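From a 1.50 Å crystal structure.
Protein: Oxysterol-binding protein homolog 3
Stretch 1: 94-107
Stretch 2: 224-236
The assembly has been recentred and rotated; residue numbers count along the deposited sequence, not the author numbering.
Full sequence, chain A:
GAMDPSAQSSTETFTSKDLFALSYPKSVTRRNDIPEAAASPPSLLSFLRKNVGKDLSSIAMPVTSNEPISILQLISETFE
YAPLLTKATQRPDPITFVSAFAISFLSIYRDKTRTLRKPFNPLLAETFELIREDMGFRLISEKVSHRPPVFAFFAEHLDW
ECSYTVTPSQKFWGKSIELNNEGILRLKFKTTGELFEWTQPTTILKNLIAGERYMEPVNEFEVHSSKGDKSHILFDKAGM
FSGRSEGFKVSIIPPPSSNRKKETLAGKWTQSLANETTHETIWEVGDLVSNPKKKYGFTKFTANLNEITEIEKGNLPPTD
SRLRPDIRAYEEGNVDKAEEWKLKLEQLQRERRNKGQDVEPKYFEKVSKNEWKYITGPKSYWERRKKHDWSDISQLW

Stretch 1 (94-107) PITFVSAFAISFLS
Stretch 2, residues 224-236: HSSKGDKSHILFD

Residues 95-103 lie within a helix, with phi/psi mostly near -65/-38, and 105-107 form a 3-10 segment. Stretch 2 is a hairpin: strand 224-225, a type I turn from Ser225 to Gly228, then strand 230-235. Ser225 N donates to Asp229 O at 3.0 Å, closing the loop. Gly228 has phi/psi 105/-25, where a CB would jam against the preceding carbonyl O.

Helix and strand 230-235 run in roughly the same direction, at 36°, with axes 9.0 Å apart at closest. In the register, Ser99 and Ser231 face each other, their CA atoms 6.9 Å apart. Alternate strand residues Ser231, Ile233 and Phe235 point toward the helix.

Ile95 (chi1 t, chi2 t) covers the turn end of the strand. Ile95 CD1 lies 3.8 Å from Ser231 N and 4.0 Å from Asp229 CB.

The one hydrogen bond across is Ser231 OG to Ser99 OG, 2.8 Å. Ser99 (m) OG donates to Ile95 O at 2.6 Å, and the same OG accepts from Ser231 (t). Both small hydroxyls are thus paired in a buried site.

Beyond them the contact is apolar. Ile103 (m, t) CD1 meets Ile233 (m, p) CG2 at 3.5 Å. Leu106 (m, t) CD1 approaches the Phe235 (m, chi2 -77°) ring obliquely, 3.7 Å from CE1. Together the stretches bury 369 Å².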

# COMPACT_ATOMS: atom_id res chain seq x y z
N PRO A 94 8.16 -12.85 -18.33
CA PRO A 94 8.02 -11.85 -17.27
C PRO A 94 6.62 -11.53 -16.74
O PRO A 94 6.45 -11.33 -15.54
CB PRO A 94 8.70 -10.62 -17.86
CG PRO A 94 8.47 -10.78 -19.33
CD PRO A 94 8.77 -12.24 -19.53
N ILE A 95 5.62 -11.50 -17.61
CA ILE A 95 4.28 -11.17 -17.14
C ILE A 95 3.75 -12.16 -16.12
O ILE A 95 2.85 -11.84 -15.34
CB ILE A 95 3.28 -11.01 -18.32
CG1 ILE A 95 2.09 -10.16 -17.86
CG2 ILE A 95 2.79 -12.38 -18.78
CD1 ILE A 95 1.20 -9.66 -18.99
N THR A 96 4.30 -13.37 -16.09
CA THR A 96 3.85 -14.36 -15.12
C THR A 96 4.22 -13.87 -13.72
O THR A 96 3.42 -13.95 -12.79
CB THR A 96 4.50 -15.75 -15.34
OG1 THR A 96 5.92 -15.62 -15.31
CG2 THR A 96 4.07 -16.33 -16.68
N PHE A 97 5.44 -13.36 -13.58
CA PHE A 97 5.90 -12.88 -12.29
C PHE A 97 5.35 -11.50 -11.96
O PHE A 97 5.12 -11.18 -10.79
CB PHE A 97 7.43 -12.90 -12.26
CG PHE A 97 8.00 -14.28 -12.41
CD1 PHE A 97 8.25 -14.81 -13.67
CD2 PHE A 97 8.20 -15.09 -11.30
CE1 PHE A 97 8.67 -16.13 -13.82
CE2 PHE A 97 8.62 -16.41 -11.44
CZ PHE A 97 8.86 -16.93 -12.70
N VAL A 98 5.12 -10.68 -12.98
CA VAL A 98 4.55 -9.37 -12.74
C VAL A 98 3.12 -9.59 -12.24
O VAL A 98 2.64 -8.88 -11.36
CB VAL A 98 4.53 -8.51 -14.03
CG1 VAL A 98 3.78 -7.21 -13.78
CG2 VAL A 98 5.95 -8.21 -14.47
N SER A 99 2.44 -10.59 -12.79
CA SER A 99 1.08 -10.90 -12.37
C SER A 99 1.08 -11.35 -10.90
O SER A 99 0.23 -10.94 -10.12
CB SER A 99 0.48 -12.00 -13.24
OG SER A 99 0.33 -11.55 -14.58
N ALA A 100 2.04 -12.19 -10.54
CA ALA A 100 2.15 -12.66 -9.16
C ALA A 100 2.35 -11.45 -8.26
O ALA A 100 1.74 -11.35 -7.19
CB ALA A 100 3.33 -13.63 -9.03
N PHE A 101 3.22 -10.54 -8.69
CA PHE A 101 3.48 -9.34 -7.91
C PHE A 101 2.21 -8.51 -7.73
O PHE A 101 1.91 -8.05 -6.64
CB PHE A 101 4.55 -8.48 -8.59
CG PHE A 101 4.81 -7.17 -7.90
CD1 PHE A 101 5.57 -7.13 -6.73
CD2 PHE A 101 4.27 -5.99 -8.39
CE1 PHE A 101 5.79 -5.92 -6.06
CE2 PHE A 101 4.48 -4.78 -7.72
CZ PHE A 101 5.24 -4.75 -6.56
N ALA A 102 1.46 -8.34 -8.82
CA ALA A 102 0.24 -7.55 -8.79
C ALA A 102 -0.81 -8.07 -7.82
O ALA A 102 -1.55 -7.29 -7.21
CB ALA A 102 -0.36 -7.47 -10.20
N ILE A 103 -0.87 -9.39 -7.66
CA ILE A 103 -1.84 -10.02 -6.77
C ILE A 103 -1.33 -10.13 -5.33
O ILE A 103 -2.12 -10.10 -4.38
CB ILE A 103 -2.18 -11.44 -7.27
CG1 ILE A 103 -2.86 -11.37 -8.64
CG2 ILE A 103 -3.07 -12.16 -6.26
CD1 ILE A 103 -3.02 -12.72 -9.32
N SER A 104 -0.01 -10.25 -5.17
CA SER A 104 0.59 -10.45 -3.86
C SER A 104 0.19 -9.51 -2.73
O SER A 104 0.09 -9.95 -1.58
CB SER A 104 2.12 -10.47 -3.97
OG SER A 104 2.64 -9.21 -4.33
N PHE A 105 -0.04 -8.24 -3.03
CA PHE A 105 -0.39 -7.30 -1.97
C PHE A 105 -1.65 -7.69 -1.20
O PHE A 105 -1.80 -7.33 -0.03
CB PHE A 105 -0.56 -5.88 -2.54
CG PHE A 105 -1.91 -5.62 -3.11
CD1 PHE A 105 -2.27 -6.14 -4.35
CD2 PHE A 105 -2.85 -4.90 -2.39
CE1 PHE A 105 -3.54 -5.93 -4.87
CE2 PHE A 105 -4.14 -4.68 -2.89
CZ PHE A 105 -4.48 -5.20 -4.14
N LEU A 106 -2.55 -8.43 -1.84
CA LEU A 106 -3.79 -8.85 -1.18
C LEU A 106 -3.53 -9.70 0.05
O LEU A 106 -4.33 -9.71 0.99
CB LEU A 106 -4.66 -9.64 -2.15
CG LEU A 106 -5.28 -8.87 -3.31
CD1 LEU A 106 -5.87 -9.86 -4.31
CD2 LEU A 106 -6.35 -7.92 -2.80
N SER A 107 -2.40 -10.41 0.05
CA SER A 107 -2.05 -11.30 1.15
C SER A 107 -1.95 -10.67 2.53
O SER A 107 -1.98 -11.38 3.53
CB SER A 107 -0.73 -12.03 0.83
OG SER A 107 0.36 -11.12 0.76
N HIS A 224 -1.17 -5.52 -18.39
CA HIS A 224 -0.81 -5.38 -19.79
C HIS A 224 0.64 -4.99 -20.00
O HIS A 224 1.18 -4.14 -19.30
CB HIS A 224 -1.72 -4.34 -20.45
CG HIS A 224 -3.15 -4.76 -20.52
ND1 HIS A 224 -3.61 -5.74 -21.38
CD2 HIS A 224 -4.24 -4.35 -19.82
CE1 HIS A 224 -4.90 -5.91 -21.21
NE2 HIS A 224 -5.31 -5.08 -20.26
N SER A 225 1.27 -5.63 -20.98
CA SER A 225 2.66 -5.37 -21.32
C SER A 225 2.74 -4.55 -22.59
O SER A 225 1.90 -4.69 -23.49
CB SER A 225 3.41 -6.68 -21.54
OG SER A 225 4.63 -6.44 -22.22
N SER A 226 3.75 -3.69 -22.67
CA SER A 226 3.94 -2.86 -23.86
C SER A 226 4.26 -3.73 -25.07
O SER A 226 4.23 -3.25 -26.21
CB SER A 226 5.07 -1.85 -23.63
OG SER A 226 6.28 -2.50 -23.26
N LYS A 227 4.56 -5.01 -24.83
CA LYS A 227 4.87 -5.91 -25.93
C LYS A 227 3.65 -6.68 -26.43
O LYS A 227 3.76 -7.54 -27.30
CB LYS A 227 5.98 -6.89 -25.52
CG LYS A 227 7.24 -6.18 -25.02
CD LYS A 227 8.52 -6.88 -25.44
CE LYS A 227 8.59 -8.31 -24.93
NZ LYS A 227 9.87 -8.97 -25.32
N GLY A 228 2.48 -6.37 -25.87
CA GLY A 228 1.26 -7.02 -26.31
C GLY A 228 0.68 -8.08 -25.39
O GLY A 228 -0.52 -8.35 -25.43
N ASP A 229 1.53 -8.69 -24.56
CA ASP A 229 1.07 -9.73 -23.64
C ASP A 229 0.01 -9.19 -22.69
O ASP A 229 0.02 -8.01 -22.32
CB ASP A 229 2.25 -10.26 -22.82
CG ASP A 229 3.33 -10.86 -23.68
OD1 ASP A 229 3.26 -12.07 -23.98
OD2 ASP A 229 4.26 -10.12 -24.07
N LYS A 230 -0.91 -10.05 -22.29
CA LYS A 230 -1.96 -9.67 -21.36
C LYS A 230 -2.20 -10.80 -20.38
O LYS A 230 -2.11 -11.98 -20.74
CB LYS A 230 -3.26 -9.35 -22.10
CG LYS A 230 -3.84 -10.52 -22.88
CD LYS A 230 -5.24 -10.20 -23.39
CE LYS A 230 -6.23 -10.05 -22.24
NZ LYS A 230 -6.29 -11.28 -21.40
N SER A 231 -2.48 -10.44 -19.13
CA SER A 231 -2.75 -11.43 -18.10
C SER A 231 -4.12 -11.11 -17.53
O SER A 231 -4.40 -9.96 -17.19
CB SER A 231 -1.69 -11.36 -17.00
OG SER A 231 -1.91 -12.35 -16.02
N HIS A 232 -4.97 -12.12 -17.45
CA HIS A 232 -6.32 -11.96 -16.93
C HIS A 232 -6.47 -12.71 -15.62
O HIS A 232 -6.40 -13.93 -15.58
CB HIS A 232 -7.32 -12.48 -17.98
CG HIS A 232 -8.75 -12.27 -17.61
ND1 HIS A 232 -9.44 -13.13 -16.78
CD2 HIS A 232 -9.63 -11.29 -17.95
CE1 HIS A 232 -10.68 -12.70 -16.63
NE2 HIS A 232 -10.82 -11.58 -17.33
N ILE A 233 -6.67 -11.96 -14.53
CA ILE A 233 -6.82 -12.54 -13.21
C ILE A 233 -8.28 -12.53 -12.78
O ILE A 233 -8.90 -11.47 -12.73
CB ILE A 233 -6.00 -11.76 -12.14
CG1 ILE A 233 -4.51 -11.77 -12.50
CG2 ILE A 233 -6.20 -12.39 -10.77
CD1 ILE A 233 -4.13 -10.80 -13.59
N LEU A 234 -8.82 -13.71 -12.49
CA LEU A 234 -10.21 -13.82 -12.07
C LEU A 234 -10.29 -14.44 -10.68
O LEU A 234 -9.74 -15.51 -10.44
CB LEU A 234 -11.02 -14.65 -13.06
CG LEU A 234 -10.56 -16.08 -13.36
CD1 LEU A 234 -11.66 -16.81 -14.12
CD2 LEU A 234 -9.28 -16.06 -14.18
N PHE A 235 -10.97 -13.76 -9.77
CA PHE A 235 -11.12 -14.24 -8.41
C PHE A 235 -12.38 -15.09 -8.25
O PHE A 235 -13.41 -14.80 -8.87
CB PHE A 235 -11.16 -13.06 -7.44
CG PHE A 235 -9.90 -12.24 -7.46
CD1 PHE A 235 -8.75 -12.69 -6.81
CD2 PHE A 235 -9.85 -11.04 -8.15
CE1 PHE A 235 -7.57 -11.96 -6.87
CE2 PHE A 235 -8.67 -10.30 -8.21
CZ PHE A 235 -7.53 -10.76 -7.57
N ASP A 236 -12.29 -16.13 -7.44
CA ASP A 236 -13.43 -17.02 -7.21
C ASP A 236 -14.61 -16.24 -6.63
O ASP A 236 -14.42 -15.34 -5.82
CB ASP A 236 -13.06 -18.14 -6.23
CG ASP A 236 -12.07 -19.13 -6.82
OD1 ASP A 236 -11.75 -19.01 -8.02
OD2 ASP A 236 -11.62 -20.02 -6.08